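Local coordinates for protein exoglucanase A (Cellulomonas fimi, PDB 7CBD) that hydrolyses beta-1,4-glucosidic linkages of cellulose with inversion of the anomeric configuration, releasing cellobiose from the non-reducing chain ends, at residues 112-117 with 167-172. Residues are numbered along the deposited sequence; the frame is centred on the assembly and turned at random.
Sequences ATDAGL and APYYRQ
Tyr169 holds CG anti to its own carbonyl carbon (chi1 -57°), and its ring reaches the first turn of the helix that carries Asp114 and Leu117. The CB of Asp114 points away from the tyrosine helix, but CG anti to the carbonyl carbon (chi1 -80°), beside the backbone N, lets the carboxylate come back toward the tyrosine. Tyr169 OH donates to Asp114 OD2 at 2.7 Å. The hydroxyl meets that oxygen on its anti side, 32° out of the carboxylate plane. The carboxylate stands nearly perpendicular to the ring, with OD2 at the ring edge. Thr113 O lies over one ring face, offset toward the rim, 3.6 Å from Tyr169 CE1. Pro168 CG lies over the opposite face, also near the rim. Leu117 CB packs obliquely against Tyr169 CD1 at 3.7 Å, and Leu117 CD2 sits in the ring plane at the edge. Ala112 C comes in obliquely from the same side as Thr113 O, beside the CE2 edge, 3.5 Å from Tyr169 CE2. An alanine in place of Tyr169 would probably leave a gap between Ala112 and Leu117 and deprive Asp114 OD2 of its hydroxyl donor. Thr113 is the N-cap of helix 114-132, with its OG1 accepting from Gly116 N at 3.0 Å. Beyond the two segments, Tyr169 also touches Pro97. The arrangement is surface helix-to-helix packing, away from the predicted catalytic aspartates. It joins the capped start of helix 114-132 to helix 161-182, two neighbouring outer helices of the alpha/beta barrel-like fold of glycoside hydrolase family 6 catalytic domains.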
loop_
_atom_site.group_PDB
_atom_site.type_symbol
_atom_site.label_atom_id
_atom_site.label_comp_id
_atom_site.label_asym_id
_atom_site.label_seq_id
_atom_site.Cartn_x
_atom_site.Cartn_y
_atom_site.Cartn_z
ATOM N N ALA A 112 21.301 3.250 8.229
ATOM C CA ALA A 112 20.829 3.418 9.602
ATOM C C ALA A 112 21.979 3.953 10.456
ATOM O O ALA A 112 22.592 3.238 11.250
ATOM C CB ALA A 112 20.308 2.096 10.148
ATOM N N THR A 113 22.291 5.234 10.241
ATOM C CA THR A 113 23.330 5.945 10.973
ATOM C C THR A 113 22.866 7.379 11.167
ATOM O O THR A 113 21.952 7.852 10.488
ATOM C CB THR A 113 24.650 6.019 10.193
ATOM O OG1 THR A 113 24.426 6.733 8.969
ATOM C CG2 THR A 113 25.200 4.635 9.893
ATOM N N ASP A 114 23.540 8.084 12.080
ATOM C CA ASP A 114 23.247 9.501 12.282
ATOM C C ASP A 114 23.397 10.288 10.988
ATOM O O ASP A 114 22.613 11.203 10.721
ATOM C CB ASP A 114 24.150 10.085 13.368
ATOM C CG ASP A 114 23.669 9.764 14.772
ATOM O OD1 ASP A 114 24.208 10.360 15.725
ATOM O OD2 ASP A 114 22.771 8.915 14.934
ATOM N N ALA A 115 24.397 9.951 10.171
ATOM C CA ALA A 115 24.562 10.648 8.898
ATOM C C ALA A 115 23.375 10.384 7.983
ATOM O O ALA A 115 22.898 11.291 7.291
ATOM C CB ALA A 115 25.870 10.226 8.234
ATOM N N GLY A 116 22.882 9.144 7.971
ATOM C CA GLY A 116 21.698 8.843 7.184
ATOM C C GLY A 116 20.483 9.620 7.654
ATOM O O GLY A 116 19.713 10.146 6.844
ATOM N N LEU A 117 20.309 9.726 8.974
ATOM C CA LEU A 117 19.190 10.496 9.509
ATOM C C LEU A 117 19.318 11.977 9.180
ATOM O O LEU A 117 18.323 12.628 8.854
ATOM C CB LEU A 117 19.072 10.286 11.017
ATOM C CG LEU A 117 17.937 11.056 11.700
ATOM C CD1 LEU A 117 16.573 10.539 11.247
ATOM C CD2 LEU A 117 18.084 10.982 13.221
ATOM N N ALA A 167 15.828 0.999 14.533
ATOM C CA ALA A 167 14.807 1.420 15.493
ATOM C C ALA A 167 14.887 2.884 15.903
ATOM O O ALA A 167 13.869 3.586 15.781
ATOM C CB ALA A 167 14.771 0.471 16.701
ATOM N N PRO A 168 16.013 3.409 16.392
ATOM C CA PRO A 168 16.014 4.828 16.774
ATOM C C PRO A 168 15.771 5.751 15.597
ATOM O O PRO A 168 15.169 6.817 15.765
ATOM C CB PRO A 168 17.401 5.029 17.400
ATOM C CG PRO A 168 18.234 3.936 16.826
ATOM C CD PRO A 168 17.314 2.769 16.668
ATOM N N TYR A 169 16.186 5.349 14.396
ATOM C CA TYR A 169 15.995 6.194 13.226
ATOM C C TYR A 169 14.570 6.144 12.702
ATOM O O TYR A 169 14.078 7.152 12.190
ATOM C CB TYR A 169 17.021 5.835 12.154
ATOM C CG TYR A 169 18.417 5.966 12.700
ATOM C CD1 TYR A 169 18.924 7.211 13.040
ATOM C CD2 TYR A 169 19.209 4.850 12.922
ATOM C CE1 TYR A 169 20.190 7.347 13.561
ATOM C CE2 TYR A 169 20.474 4.975 13.442
ATOM C CZ TYR A 169 20.960 6.225 13.760
ATOM O OH TYR A 169 22.221 6.355 14.282
ATOM N N TYR A 170 13.883 5.006 12.832
ATOM C CA TYR A 170 12.463 4.991 12.496
ATOM C C TYR A 170 11.691 5.903 13.436
ATOM O O TYR A 170 10.848 6.690 12.998
ATOM C CB TYR A 170 11.891 3.576 12.576
ATOM C CG TYR A 170 12.299 2.597 11.495
ATOM C CD1 TYR A 170 11.729 1.334 11.461
ATOM C CD2 TYR A 170 13.246 2.913 10.520
ATOM C CE1 TYR A 170 12.084 0.401 10.504
ATOM C CE2 TYR A 170 13.608 1.980 9.534
ATOM C CZ TYR A 170 13.027 0.722 9.548
ATOM O OH TYR A 170 13.372 -0.236 8.617
ATOM N N ARG A 171 11.976 5.824 14.736
ATOM C CA ARG A 171 11.257 6.660 15.689
ATOM C C ARG A 171 11.542 8.141 15.446
ATOM O O ARG A 171 10.622 8.963 15.392
ATOM C CB ARG A 171 11.626 6.257 17.113
ATOM C CG ARG A 171 11.010 4.946 17.569
ATOM C CD ARG A 171 11.406 4.715 19.011
ATOM N NE ARG A 171 10.906 3.476 19.595
ATOM C CZ ARG A 171 9.800 3.391 20.327
ATOM N NH1 ARG A 171 9.045 4.464 20.533
ATOM N NH2 ARG A 171 9.444 2.227 20.852
ATOM N N GLN A 172 12.817 8.498 15.286
ATOM C CA GLN A 172 13.161 9.908 15.125
ATOM C C GLN A 172 12.792 10.416 13.737
ATOM O O GLN A 172 12.372 11.571 13.585
ATOM C CB GLN A 172 14.643 10.124 15.430
ATOM C CG GLN A 172 15.013 9.764 16.868
ATOM C CD GLN A 172 16.507 9.703 17.106
ATOM O OE1 GLN A 172 17.279 10.419 16.468
ATOM N NE2 GLN A 172 16.924 8.845 18.034
#